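Local structure of C-glycoside 3-oxidase (Microbacterium trichothecenolyticum, 7DVE) at residues A[114-119]-A[443-448]; A[232-237]-A[254-259]; A[238-243]-A[279-284]. The protein oxidises the C3 hydroxyl of the sugar of C-glycosides such as isoorientin and mangiferin, using FAD and molecular oxygen and releasing hydrogen peroxide. One frame throughout, in Å; residues are numbered along the deposited sequence.

Contact 1 (A[114-119]-A[443-448]). With FAD (flavin-adenine dinucleotide), chain C.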
loop_
_atom_site.group_PDB
_atom_site.type_symbol
_atom_site.label_atom_id
_atom_site.label_comp_id
_atom_site.label_asym_id
_atom_site.label_seq_id
_atom_site.Cartn_x
_atom_site.Cartn_y
_atom_site.Cartn_z
ATOM N N VAL A 114 8.713 10.697 8.554
ATOM C CA VAL A 114 8.718 9.238 8.658
ATOM C C VAL A 114 8.221 8.535 7.385
ATOM O O VAL A 114 7.650 7.437 7.454
ATOM C CB VAL A 114 7.897 8.771 9.884
ATOM C CG1 VAL A 114 8.561 9.243 11.179
ATOM C CG2 VAL A 114 6.436 9.233 9.781
ATOM N N ALA A 115 8.442 9.133 6.219
ATOM C CA ALA A 115 8.320 8.391 4.966
ATOM C C ALA A 115 9.127 7.107 5.056
ATOM O O ALA A 115 10.313 7.142 5.390
ATOM C CB ALA A 115 8.820 9.241 3.788
ATOM N N ALA A 116 8.483 5.965 4.753
ATOM C CA ALA A 116 9.081 4.658 4.998
ATOM C C ALA A 116 8.993 3.761 3.766
ATOM O O ALA A 116 8.284 4.051 2.801
ATOM C CB ALA A 116 8.437 3.972 6.207
ATOM N N PHE A 117 9.750 2.657 3.821
ATOM C CA PHE A 117 9.856 1.674 2.755
ATOM C C PHE A 117 9.971 0.288 3.375
ATOM O O PHE A 117 10.318 0.151 4.551
ATOM C CB PHE A 117 11.085 1.900 1.866
ATOM C CG PHE A 117 11.348 3.337 1.523
ATOM C CD1 PHE A 117 12.100 4.141 2.373
ATOM C CD2 PHE A 117 10.877 3.871 0.337
ATOM C CE1 PHE A 117 12.346 5.434 2.073
ATOM C CE2 PHE A 117 11.129 5.203 0.020
ATOM C CZ PHE A 117 11.868 5.979 0.891
ATOM N N SER A 118 9.718 -0.736 2.555
ATOM C CA SER A 118 10.031 -2.134 2.857
ATOM C C SER A 118 10.775 -2.738 1.671
ATOM O O SER A 118 10.428 -2.479 0.521
ATOM C CB SER A 118 8.771 -2.989 3.132
ATOM O OG SER A 118 8.154 -2.640 4.353
ATOM N N SER A 119 11.778 -3.563 1.943
ATOM C CA SER A 119 12.568 -4.205 0.889
ATOM C C SER A 119 12.564 -5.705 1.159
ATOM O O SER A 119 13.369 -6.193 1.961
ATOM C CB SER A 119 13.985 -3.657 0.845
ATOM O OG SER A 119 14.019 -2.412 0.162
ATOM N N LEU A 443 1.904 5.869 5.540
ATOM C CA LEU A 443 2.497 4.968 4.555
ATOM C C LEU A 443 1.662 4.856 3.293
ATOM O O LEU A 443 1.820 3.897 2.541
ATOM C CB LEU A 443 2.739 3.578 5.124
ATOM C CG LEU A 443 3.312 3.532 6.536
ATOM C CD1 LEU A 443 2.941 2.194 7.141
ATOM C CD2 LEU A 443 4.809 3.742 6.517
ATOM N N HIS A 444 0.778 5.821 3.052
ATOM C CA HIS A 444 -0.034 5.912 1.838
ATOM C C HIS A 444 0.486 7.095 1.026
ATOM O O HIS A 444 0.115 8.245 1.277
ATOM C CB HIS A 444 -1.510 6.098 2.192
ATOM C CG HIS A 444 -2.038 5.075 3.141
ATOM N ND1 HIS A 444 -3.249 5.220 3.783
ATOM C CD2 HIS A 444 -1.557 3.862 3.513
ATOM C CE1 HIS A 444 -3.473 4.156 4.539
ATOM N NE2 HIS A 444 -2.469 3.315 4.385
ATOM N N TYR A 445 1.363 6.822 0.069
ATOM C CA TYR A 445 1.959 7.869 -0.756
ATOM C C TYR A 445 1.424 7.715 -2.183
ATOM O O TYR A 445 1.636 6.682 -2.831
ATOM C CB TYR A 445 3.492 7.818 -0.710
ATOM C CG TYR A 445 4.078 7.557 0.686
ATOM C CD1 TYR A 445 3.547 8.159 1.837
ATOM C CD2 TYR A 445 5.161 6.711 0.847
ATOM C CE1 TYR A 445 4.077 7.894 3.106
ATOM C CE2 TYR A 445 5.691 6.445 2.092
ATOM C CZ TYR A 445 5.153 7.023 3.221
ATOM O OH TYR A 445 5.723 6.720 4.451
ATOM N N GLN A 446 0.722 8.736 -2.661
ATOM C CA GLN A 446 0.070 8.701 -3.950
ATOM C C GLN A 446 0.655 9.770 -4.863
ATOM O O GLN A 446 1.397 10.662 -4.433
ATOM C CB GLN A 446 -1.447 8.913 -3.803
ATOM C CG GLN A 446 -2.217 7.771 -3.088
ATOM C CD GLN A 446 -1.929 7.691 -1.598
ATOM O OE1 GLN A 446 -1.719 6.599 -1.065
ATOM N NE2 GLN A 446 -1.932 8.843 -0.908
ATOM N N GLY A 447 0.304 9.665 -6.150
ATOM C CA GLY A 447 0.348 10.798 -7.046
ATOM C C GLY A 447 1.645 11.013 -7.794
ATOM O O GLY A 447 1.647 11.771 -8.751
ATOM N N THR A 448 2.736 10.347 -7.416
ATOM C CA THR A 448 4.033 10.698 -7.993
ATOM C C THR A 448 4.180 10.234 -9.433
ATOM O O THR A 448 5.078 10.719 -10.138
ATOM C CB THR A 448 5.175 10.116 -7.159
ATOM O OG1 THR A 448 4.947 8.721 -6.974
ATOM C CG2 THR A 448 5.261 10.803 -5.796
HETATM P PA FAD C . 5.315 -2.043 -2.051
HETATM O O1A FAD C . 6.282 -1.126 -1.401
HETATM O O2A FAD C . 4.309 -2.735 -1.212
HETATM O O5B FAD C . 6.276 -3.080 -2.828
HETATM C C5B FAD C . 7.256 -2.573 -3.738
HETATM C C4B FAD C . 8.412 -3.534 -3.834
HETATM O O4B FAD C . 9.310 -2.964 -4.832
HETATM C C3B FAD C . 9.220 -3.567 -2.521
HETATM O O3B FAD C . 9.361 -4.942 -2.113
HETATM C C2B FAD C . 10.569 -2.992 -2.977
HETATM O O2B FAD C . 11.669 -3.623 -2.316
HETATM C C1B FAD C . 10.614 -3.370 -4.444
HETATM N N9A FAD C . 11.615 -2.521 -5.187
HETATM C C8A FAD C . 11.602 -1.181 -5.103
HETATM N N7A FAD C . 12.587 -0.699 -5.869
HETATM C C5A FAD C . 13.223 -1.731 -6.427
HETATM C C6A FAD C . 14.257 -1.777 -7.278
HETATM N N6A FAD C . 14.773 -0.603 -7.641
HETATM N N1A FAD C . 14.753 -2.937 -7.750
HETATM C C2A FAD C . 14.156 -4.125 -7.324
HETATM N N3A FAD C . 13.063 -4.055 -6.440
HETATM C C4A FAD C . 12.620 -2.861 -6.011
HETATM N N1 FAD C . -2.353 -0.199 2.999
HETATM C C2 FAD C . -3.726 -0.317 2.874
HETATM O O2 FAD C . -4.220 -0.133 1.768
HETATM N N3 FAD C . -4.515 -0.626 3.994
HETATM C C4 FAD C . -3.902 -0.866 5.244
HETATM O O4 FAD C . -4.605 -1.159 6.217
HETATM C C4X FAD C . -2.521 -0.742 5.351
HETATM N N5 FAD C . -1.873 -0.901 6.532
HETATM C C5X FAD C . -0.509 -0.907 6.559
HETATM C C6 FAD C . 0.187 -1.211 7.745
HETATM C C7 FAD C . 1.575 -1.281 7.789
HETATM C C7M FAD C . 2.310 -1.628 9.108
HETATM C C8 FAD C . 2.306 -1.035 6.625
HETATM C C8M FAD C . 3.844 -1.105 6.660
HETATM C C9 FAD C . 1.624 -0.723 5.440
HETATM C C9A FAD C . 0.220 -0.650 5.398
HETATM N N10 FAD C . -0.442 -0.331 4.262
HETATM C C10 FAD C . -1.773 -0.414 4.217
HETATM C "C1'" FAD C . 0.253 0.090 3.012
HETATM C "C2'" FAD C . 0.465 -1.021 1.976
HETATM O "O2'" FAD C . 1.403 -1.968 2.513
HETATM C "C3'" FAD C . 0.954 -0.415 0.618
HETATM O "O3'" FAD C . -0.034 0.490 0.105
HETATM C "C4'" FAD C . 1.129 -1.501 -0.445
HETATM O "O4'" FAD C . 2.053 -2.475 0.017
HETATM C "C5'" FAD C . 1.671 -0.883 -1.764
HETATM O "O5'" FAD C . 2.044 -1.925 -2.688
HETATM P P FAD C . 3.123 -1.723 -3.878
HETATM O O1P FAD C . 3.495 -3.014 -4.520
HETATM O O2P FAD C . 2.578 -0.630 -4.711
HETATM O O3P FAD C . 4.531 -1.270 -3.221
#
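Tyr-445 brings the one polar link between the two segments: its OH accepts the backbone N-H of Ala-116, Ala-116 N to Tyr-445 OH being 2.9 Å with an N-H...O angle of 148°. The same hydroxyl is bonded to the carbonyl O of Gly-440, which can only accept, so the phenol bridges the N-H of Ala-116 and the C=O of Gly-440. Its ring turns an edge to Ala-116, whose O lies in the ring plane 3.6 Å from Tyr-445 CE2.

Apolar packing centres on the fork of Leu-443. The two methyls diverge: CD2 meets Ala-116 CB at 3.6 Å, while CD1 stands over the C8 corner and C8M methyl of the flavin, 3.3 Å from FAD C8.

Cofactor contacts extend from both segments in this FAD site of a GMC oxidoreductase. Ser-118 O lies 3.3 Å from FAD O2B, and His-444, the probable proton acceptor of catalysis, sets NE2 3.8 Å from FAD N1, its ND1 bonded to Gln-298. Tyrosine hydroxyl and leucine methyls together thus tie the wall along the cofactor to the loop that carries the probable proton acceptor, and the buried Tyr-445 OH has both a donor and an acceptor.

Contact 2 (A[232-237]-A[254-259]). With FAD (flavin-adenine dinucleotide), chain C.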
loop_
_atom_site.group_PDB
_atom_site.type_symbol
_atom_site.label_atom_id
_atom_site.label_comp_id
_atom_site.label_asym_id
_atom_site.label_seq_id
_atom_site.Cartn_x
_atom_site.Cartn_y
_atom_site.Cartn_z
ATOM N N PHE A 232 12.996 -13.428 -9.039
ATOM C CA PHE A 232 14.361 -13.231 -8.580
ATOM C C PHE A 232 14.308 -12.244 -7.422
ATOM O O PHE A 232 14.110 -11.044 -7.642
ATOM C CB PHE A 232 15.239 -12.701 -9.706
ATOM C CG PHE A 232 15.256 -13.581 -10.912
ATOM C CD1 PHE A 232 14.326 -13.408 -11.925
ATOM C CD2 PHE A 232 16.187 -14.602 -11.026
ATOM C CE1 PHE A 232 14.335 -14.224 -13.042
ATOM C CE2 PHE A 232 16.199 -15.428 -12.138
ATOM C CZ PHE A 232 15.268 -15.240 -13.145
ATOM N N ASP A 233 14.462 -12.754 -6.198
ATOM C CA ASP A 233 14.681 -11.883 -5.054
ATOM C C ASP A 233 16.130 -11.386 -5.057
ATOM O O ASP A 233 16.959 -11.811 -5.871
ATOM C CB ASP A 233 14.305 -12.591 -3.735
ATOM C CG ASP A 233 15.266 -13.737 -3.327
ATOM O OD1 ASP A 233 16.356 -13.923 -3.922
ATOM O OD2 ASP A 233 14.898 -14.474 -2.375
ATOM N N GLU A 234 16.428 -10.465 -4.139
ATOM C CA GLU A 234 17.766 -9.897 -4.026
ATOM C C GLU A 234 18.303 -9.514 -5.410
ATOM O O GLU A 234 19.421 -9.855 -5.797
ATOM C CB GLU A 234 18.703 -10.863 -3.297
ATOM C CG GLU A 234 18.121 -11.413 -1.994
ATOM C CD GLU A 234 19.153 -12.126 -1.139
ATOM O OE1 GLU A 234 20.183 -11.514 -0.796
ATOM O OE2 GLU A 234 18.939 -13.311 -0.813
ATOM N N SER A 235 17.467 -8.817 -6.172
ATOM C CA SER A 235 17.788 -8.425 -7.541
ATOM C C SER A 235 17.405 -6.962 -7.712
ATOM O O SER A 235 16.213 -6.637 -7.784
ATOM C CB SER A 235 17.061 -9.305 -8.551
ATOM O OG SER A 235 17.568 -10.627 -8.497
ATOM N N LEU A 236 18.409 -6.085 -7.770
ATOM C CA LEU A 236 18.171 -4.655 -7.873
ATOM C C LEU A 236 18.114 -4.225 -9.330
ATOM O O LEU A 236 19.038 -4.494 -10.099
ATOM C CB LEU A 236 19.262 -3.874 -7.144
ATOM C CG LEU A 236 19.263 -2.358 -7.362
ATOM C CD1 LEU A 236 18.042 -1.701 -6.718
ATOM C CD2 LEU A 236 20.548 -1.754 -6.822
ATOM N N VAL A 237 17.032 -3.565 -9.705
ATOM C CA VAL A 237 16.917 -2.960 -11.024
ATOM C C VAL A 237 17.469 -1.542 -10.924
ATOM O O VAL A 237 16.939 -0.712 -10.175
ATOM C CB VAL A 237 15.462 -2.968 -11.523
ATOM C CG1 VAL A 237 15.330 -2.241 -12.863
ATOM C CG2 VAL A 237 14.962 -4.398 -11.663
ATOM N N ASP A 254 22.627 -8.591 -9.277
ATOM C CA ASP A 254 22.439 -9.603 -8.252
ATOM C C ASP A 254 23.071 -9.080 -6.971
ATOM O O ASP A 254 24.292 -8.909 -6.901
ATOM C CB ASP A 254 23.036 -10.940 -8.676
ATOM C CG ASP A 254 22.742 -12.040 -7.674
ATOM O OD1 ASP A 254 21.552 -12.353 -7.459
ATOM O OD2 ASP A 254 23.691 -12.587 -7.088
ATOM N N VAL A 255 22.233 -8.811 -5.966
ATOM C CA VAL A 255 22.684 -8.146 -4.746
ATOM C C VAL A 255 23.734 -8.979 -4.026
ATOM O O VAL A 255 24.594 -8.437 -3.319
ATOM C CB VAL A 255 21.466 -7.841 -3.844
ATOM C CG1 VAL A 255 21.899 -7.445 -2.434
ATOM C CG2 VAL A 255 20.597 -6.748 -4.468
ATOM N N ARG A 256 23.710 -10.296 -4.213
ATOM C CA ARG A 256 24.642 -11.160 -3.495
ATOM C C ARG A 256 26.038 -11.143 -4.118
ATOM O O ARG A 256 27.038 -11.049 -3.397
ATOM C CB ARG A 256 24.079 -12.581 -3.433
ATOM C CG ARG A 256 22.681 -12.645 -2.830
ATOM C CD ARG A 256 21.938 -13.932 -3.174
ATOM N NE ARG A 256 21.214 -13.814 -4.436
ATOM C CZ ARG A 256 20.165 -14.553 -4.776
ATOM N NH1 ARG A 256 19.636 -15.432 -3.935
ATOM N NH2 ARG A 256 19.614 -14.384 -5.980
ATOM N N THR A 257 26.132 -11.224 -5.447
ATOM C CA THR A 257 27.418 -11.245 -6.134
ATOM C C THR A 257 27.810 -9.911 -6.752
ATOM O O THR A 257 28.997 -9.702 -7.020
ATOM C CB THR A 257 27.426 -12.311 -7.240
ATOM O OG1 THR A 257 26.866 -11.757 -8.435
ATOM C CG2 THR A 257 26.644 -13.539 -6.831
ATOM N N GLY A 258 26.858 -9.016 -6.996
ATOM C CA GLY A 258 27.165 -7.711 -7.537
ATOM C C GLY A 258 27.229 -7.626 -9.045
ATOM O O GLY A 258 27.401 -6.521 -9.577
ATOM N N GLU A 259 27.100 -8.744 -9.754
ATOM C CA GLU A 259 27.176 -8.703 -11.208
ATOM C C GLU A 259 25.905 -8.099 -11.795
ATOM O O GLU A 259 24.791 -8.379 -11.340
ATOM C CB GLU A 259 27.398 -10.101 -11.784
ATOM C CG GLU A 259 26.366 -11.129 -11.358
ATOM C CD GLU A 259 26.060 -12.144 -12.438
ATOM O OE1 GLU A 259 24.940 -12.088 -12.999
ATOM O OE2 GLU A 259 26.943 -12.981 -12.741
HETATM P PA FAD C . 5.315 -2.043 -2.051
HETATM O O1A FAD C . 6.282 -1.126 -1.401
HETATM O O2A FAD C . 4.309 -2.735 -1.212
HETATM O O5B FAD C . 6.276 -3.080 -2.828
HETATM C C5B FAD C . 7.256 -2.573 -3.738
HETATM C C4B FAD C . 8.412 -3.534 -3.834
HETATM O O4B FAD C . 9.310 -2.964 -4.832
HETATM C C3B FAD C . 9.220 -3.567 -2.521
HETATM O O3B FAD C . 9.361 -4.942 -2.113
HETATM C C2B FAD C . 10.569 -2.992 -2.977
HETATM O O2B FAD C . 11.669 -3.623 -2.316
HETATM C C1B FAD C . 10.614 -3.370 -4.444
HETATM N N9A FAD C . 11.615 -2.521 -5.187
HETATM C C8A FAD C . 11.602 -1.181 -5.103
HETATM N N7A FAD C . 12.587 -0.699 -5.869
HETATM C C5A FAD C . 13.223 -1.731 -6.427
HETATM C C6A FAD C . 14.257 -1.777 -7.278
HETATM N N6A FAD C . 14.773 -0.603 -7.641
HETATM N N1A FAD C . 14.753 -2.937 -7.750
HETATM C C2A FAD C . 14.156 -4.125 -7.324
HETATM N N3A FAD C . 13.063 -4.055 -6.440
HETATM C C4A FAD C . 12.620 -2.861 -6.011
HETATM N N1 FAD C . -2.353 -0.199 2.999
HETATM C C2 FAD C . -3.726 -0.317 2.874
HETATM O O2 FAD C . -4.220 -0.133 1.768
HETATM N N3 FAD C . -4.515 -0.626 3.994
HETATM C C4 FAD C . -3.902 -0.866 5.244
HETATM O O4 FAD C . -4.605 -1.159 6.217
HETATM C C4X FAD C . -2.521 -0.742 5.351
HETATM N N5 FAD C . -1.873 -0.901 6.532
HETATM C C5X FAD C . -0.509 -0.907 6.559
HETATM C C6 FAD C . 0.187 -1.211 7.745
HETATM C C7 FAD C . 1.575 -1.281 7.789
HETATM C C7M FAD C . 2.310 -1.628 9.108
HETATM C C8 FAD C . 2.306 -1.035 6.625
HETATM C C8M FAD C . 3.844 -1.105 6.660
HETATM C C9 FAD C . 1.624 -0.723 5.440
HETATM C C9A FAD C . 0.220 -0.650 5.398
HETATM N N10 FAD C . -0.442 -0.331 4.262
HETATM C C10 FAD C . -1.773 -0.414 4.217
HETATM C "C1'" FAD C . 0.253 0.090 3.012
HETATM C "C2'" FAD C . 0.465 -1.021 1.976
HETATM O "O2'" FAD C . 1.403 -1.968 2.513
HETATM C "C3'" FAD C . 0.954 -0.415 0.618
HETATM O "O3'" FAD C . -0.034 0.490 0.105
HETATM C "C4'" FAD C . 1.129 -1.501 -0.445
HETATM O "O4'" FAD C . 2.053 -2.475 0.017
HETATM C "C5'" FAD C . 1.671 -0.883 -1.764
HETATM O "O5'" FAD C . 2.044 -1.925 -2.688
HETATM P P FAD C . 3.123 -1.723 -3.878
HETATM O O1P FAD C . 3.495 -3.014 -4.520
HETATM O O2P FAD C . 2.578 -0.630 -4.711
HETATM O O3P FAD C . 4.531 -1.270 -3.221
#
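Arg-256 folds back across Glu-234 and Asp-233 at the open end of the three-stranded antiparallel meander 235-243/246-254/260-264 of the Rossmann-type FAD-binding domain. In the chain this meander connects parallel strands 229-232 and 267-270, as in related flavoproteins. Ser-235 and Asp-254 form a non-hydrogen-bonded antiparallel pair at its end, and just beyond it Val-255 N donates to Glu-234 O at 3.0 Å.

The arginine chain bends at chi3 (-88°), which swings its guanidinium back over the opposite segment. Glu-234 CB lies on one face of that group, 4.0 Å from Arg-256 NE, and the two side chains cross at about a right angle. Further out, the extended glutamate chain passes across the arginine methylenes, bringing Glu-234 OE1 to 3.4 Å from Arg-256 CG. Asp-233 also meets the arginine nearly at right angles, with carboxylate and guanidinium planes 67° apart. Both acidic links are long salt bridges, Asp-233 OD1 to Arg-256 NH1 being 3.6 Å; the oxygens stand well out of the guanidinium plane, and the pull is one of charge alone.

The directed bond comes from within the turn: Asp-254 OD1 lies in the guanidinium plane and offers its syn lone pair to Arg-256 NH2 at 3.2 Å. Arg-256 NE gives the same oxygen a weak bond, and the pair would hold the rotation of the guanidinium. The other carboxylate oxygen, OD2, accepts Thr-257 N in an Asx motif. Asp-233 OD2 has a firmer partner in Thr-45.

Below the charged layer, Val-255 CG2 packs on Leu-236 CB at 4.1 Å. One residue on, the strand turns its backbone to the cofactor: Val-237 N donates to FAD N1A at 3.1 Å, almost straight at 170°.

Contact 3 (A[238-243]-A[279-284])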
loop_
_atom_site.group_PDB
_atom_site.type_symbol
_atom_site.label_atom_id
_atom_site.label_comp_id
_atom_site.label_asym_id
_atom_site.label_seq_id
_atom_site.Cartn_x
_atom_site.Cartn_y
_atom_site.Cartn_z
ATOM N N THR A 238 18.555 -1.274 -11.659
ATOM C CA THR A 238 19.185 0.038 -11.652
ATOM C C THR A 238 18.771 0.906 -12.833
ATOM O O THR A 238 18.949 2.127 -12.773
ATOM C CB THR A 238 20.710 -0.099 -11.648
ATOM O OG1 THR A 238 21.110 -0.938 -12.733
ATOM C CG2 THR A 238 21.178 -0.732 -10.364
ATOM N N ARG A 239 18.192 0.318 -13.882
ATOM C CA ARG A 239 17.886 1.075 -15.086
ATOM C C ARG A 239 16.798 0.371 -15.889
ATOM O O ARG A 239 16.799 -0.856 -16.011
ATOM C CB ARG A 239 19.141 1.245 -15.945
ATOM C CG ARG A 239 19.144 2.480 -16.808
ATOM C CD ARG A 239 20.373 2.526 -17.741
ATOM N NE ARG A 239 21.557 1.927 -17.131
ATOM C CZ ARG A 239 22.557 1.373 -17.806
ATOM N NH1 ARG A 239 22.556 1.321 -19.130
ATOM N NH2 ARG A 239 23.595 0.871 -17.136
ATOM N N VAL A 240 15.882 1.161 -16.439
ATOM C CA VAL A 240 15.001 0.706 -17.506
ATOM C C VAL A 240 15.702 0.965 -18.834
ATOM O O VAL A 240 15.982 2.118 -19.183
ATOM C CB VAL A 240 13.644 1.419 -17.460
ATOM C CG1 VAL A 240 12.780 0.979 -18.650
ATOM C CG2 VAL A 240 12.937 1.151 -16.125
ATOM N N LEU A 241 16.002 -0.109 -19.565
ATOM C CA LEU A 241 16.618 0.021 -20.878
ATOM C C LEU A 241 15.577 0.500 -21.875
ATOM O O LEU A 241 14.562 -0.173 -22.097
ATOM C CB LEU A 241 17.208 -1.313 -21.330
ATOM C CG LEU A 241 18.422 -1.828 -20.552
ATOM C CD1 LEU A 241 18.708 -3.284 -20.896
ATOM C CD2 LEU A 241 19.637 -0.955 -20.834
ATOM N N VAL A 242 15.829 1.665 -22.464
ATOM C CA VAL A 242 15.004 2.226 -23.525
ATOM C C VAL A 242 15.782 2.152 -24.835
ATOM O O VAL A 242 16.996 2.384 -24.863
ATOM C CB VAL A 242 14.587 3.671 -23.184
ATOM C CG1 VAL A 242 15.783 4.445 -22.658
ATOM C CG2 VAL A 242 14.000 4.373 -24.415
ATOM N N GLU A 243 15.083 1.808 -25.916
ATOM C CA GLU A 243 15.710 1.610 -27.217
ATOM C C GLU A 243 14.688 1.860 -28.316
ATOM O O GLU A 243 13.560 1.368 -28.240
ATOM C CB GLU A 243 16.302 0.197 -27.311
ATOM C CG GLU A 243 16.234 -0.451 -28.687
ATOM C CD GLU A 243 16.309 -1.975 -28.601
ATOM O OE1 GLU A 243 17.424 -2.502 -28.383
ATOM O OE2 GLU A 243 15.244 -2.640 -28.705
ATOM N N GLN A 279 12.193 7.147 -8.694
ATOM C CA GLN A 279 13.649 7.010 -8.611
ATOM C C GLN A 279 14.213 6.248 -9.806
ATOM O O GLN A 279 15.143 6.720 -10.480
ATOM C CB GLN A 279 14.035 6.312 -7.305
ATOM C CG GLN A 279 15.525 6.334 -7.000
ATOM C CD GLN A 279 15.852 5.575 -5.737
ATOM O OE1 GLN A 279 15.280 4.509 -5.462
ATOM N NE2 GLN A 279 16.758 6.125 -4.944
ATOM N N LEU A 280 13.665 5.054 -10.072
ATOM C CA LEU A 280 14.169 4.232 -11.165
ATOM C C LEU A 280 13.976 4.928 -12.505
ATOM O O LEU A 280 14.876 4.906 -13.355
ATOM C CB LEU A 280 13.482 2.867 -11.153
ATOM C CG LEU A 280 13.711 1.972 -12.369
ATOM C CD1 LEU A 280 15.204 1.721 -12.572
ATOM C CD2 LEU A 280 12.947 0.661 -12.204
ATOM N N LEU A 281 12.818 5.574 -12.705
ATOM C CA LEU A 281 12.586 6.259 -13.978
ATOM C C LEU A 281 13.563 7.422 -14.160
ATOM O O LEU A 281 14.107 7.617 -15.249
ATOM C CB LEU A 281 11.132 6.745 -14.083
ATOM C CG LEU A 281 9.927 5.770 -14.067
ATOM C CD1 LEU A 281 8.760 6.281 -14.909
ATOM C CD2 LEU A 281 10.305 4.357 -14.475
ATOM N N TRP A 282 13.818 8.190 -13.097
ATOM C CA TRP A 282 14.801 9.277 -13.169
ATOM C C TRP A 282 16.188 8.739 -13.499
ATOM O O TRP A 282 16.863 9.240 -14.404
ATOM C CB TRP A 282 14.821 10.061 -11.854
ATOM C CG TRP A 282 15.898 11.123 -11.781
ATOM C CD1 TRP A 282 17.189 10.963 -11.361
ATOM C CD2 TRP A 282 15.757 12.505 -12.120
ATOM N NE1 TRP A 282 17.867 12.158 -11.440
ATOM C CE2 TRP A 282 17.007 13.119 -11.903
ATOM C CE3 TRP A 282 14.695 13.281 -12.592
ATOM C CZ2 TRP A 282 17.224 14.477 -12.139
ATOM C CZ3 TRP A 282 14.916 14.634 -12.845
ATOM C CH2 TRP A 282 16.166 15.214 -12.618
ATOM N N ALA A 283 16.621 7.698 -12.783
ATOM C CA ALA A 283 17.908 7.073 -13.073
ATOM C C ALA A 283 18.001 6.576 -14.512
ATOM O O ALA A 283 19.100 6.534 -15.076
ATOM C CB ALA A 283 18.160 5.916 -12.108
ATOM N N SER A 284 16.878 6.199 -15.126
ATOM C CA SER A 284 16.909 5.698 -16.496
ATOM C C SER A 284 16.739 6.795 -17.546
ATOM O O SER A 284 16.668 6.484 -18.744
ATOM C CB SER A 284 15.827 4.634 -16.697
ATOM O OG SER A 284 15.773 3.761 -15.586
#
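Leu-280 covers one face of the peptide between Thr-238 and Arg-239 with its CD1 methyl, 3.7 Å from Thr-238 C and 3.6 Å from Arg-239 N. At the oxygen end of this peptide stands Ala-283, its CB 3.9 Å from Thr-238 O. The second flat group is the carbonyl of Leu-280, whose oxygen is gripped from opposite faces of its plane by two donors of one residue: Ser-284 OG at 2.7 Å and Ser-284 N at 3.0 Å.

While giving its proton to Leu-280 O, the serine hydroxyl also acts as an acceptor. With OG held beside its own backbone N (chi1 -42°), it receives the N-H of Val-240, OG to Val-240 N being 2.7 Å at a nearly linear 175°. A chain of strand N-H, hydroxyl and helix C=O results. An alanine here would probably leave Val-240 N without its acceptor and Leu-280 O with only the amide donor, removing the hydrogen-bonded link between strand and helix end.

Next to these bonds, the side chains of Val-240 and Leu-280 cross at about a right angle, Val-240 CG2 being 3.9 Å from Leu-280 CG, and Leu-281 approaches the same methyl more distantly.

Strand 238-243 runs at 62° to helix 279-283, their axes 7.0 Å apart. It is an outer strand of the three-stranded antiparallel sheet, bonded to strand 246-254. Val-240, Leu-280 and Leu-281 also rest on Val-270 of strand 267-270 in the parallel sheet of the FAD-binding domain, and Ala-283 touches Pro-396, so the helix packs against the meander strand, the parallel sheet and strand 396-401.

How the contacts relate
Contacts 1 and 2 meet the same FAD at different parts: contact 1 at the isoalloxazine and the adenosine ribose, contact 2 at the adenine, their centres 23 Å apart and nearest atoms about 8 Å. Contact 3 continues strand 235-243 beyond contact 2; they touch through Val-237 CG1 and Leu-280 CD2 at 3.8 Å, which sets a helix residue behind the adenine-binding valine; the side chain of Leu-280 lies about 5 Å from FAD. Contacts 1 and 3 do not touch (nearest atoms about 7 Å), yet Arg-276 of helix 276-283 hydrogen-bonds Ser-118 and Ser-119. Along the chain, contacts 2 and 3 interlock, and both lie inside the loop closed by contact 1.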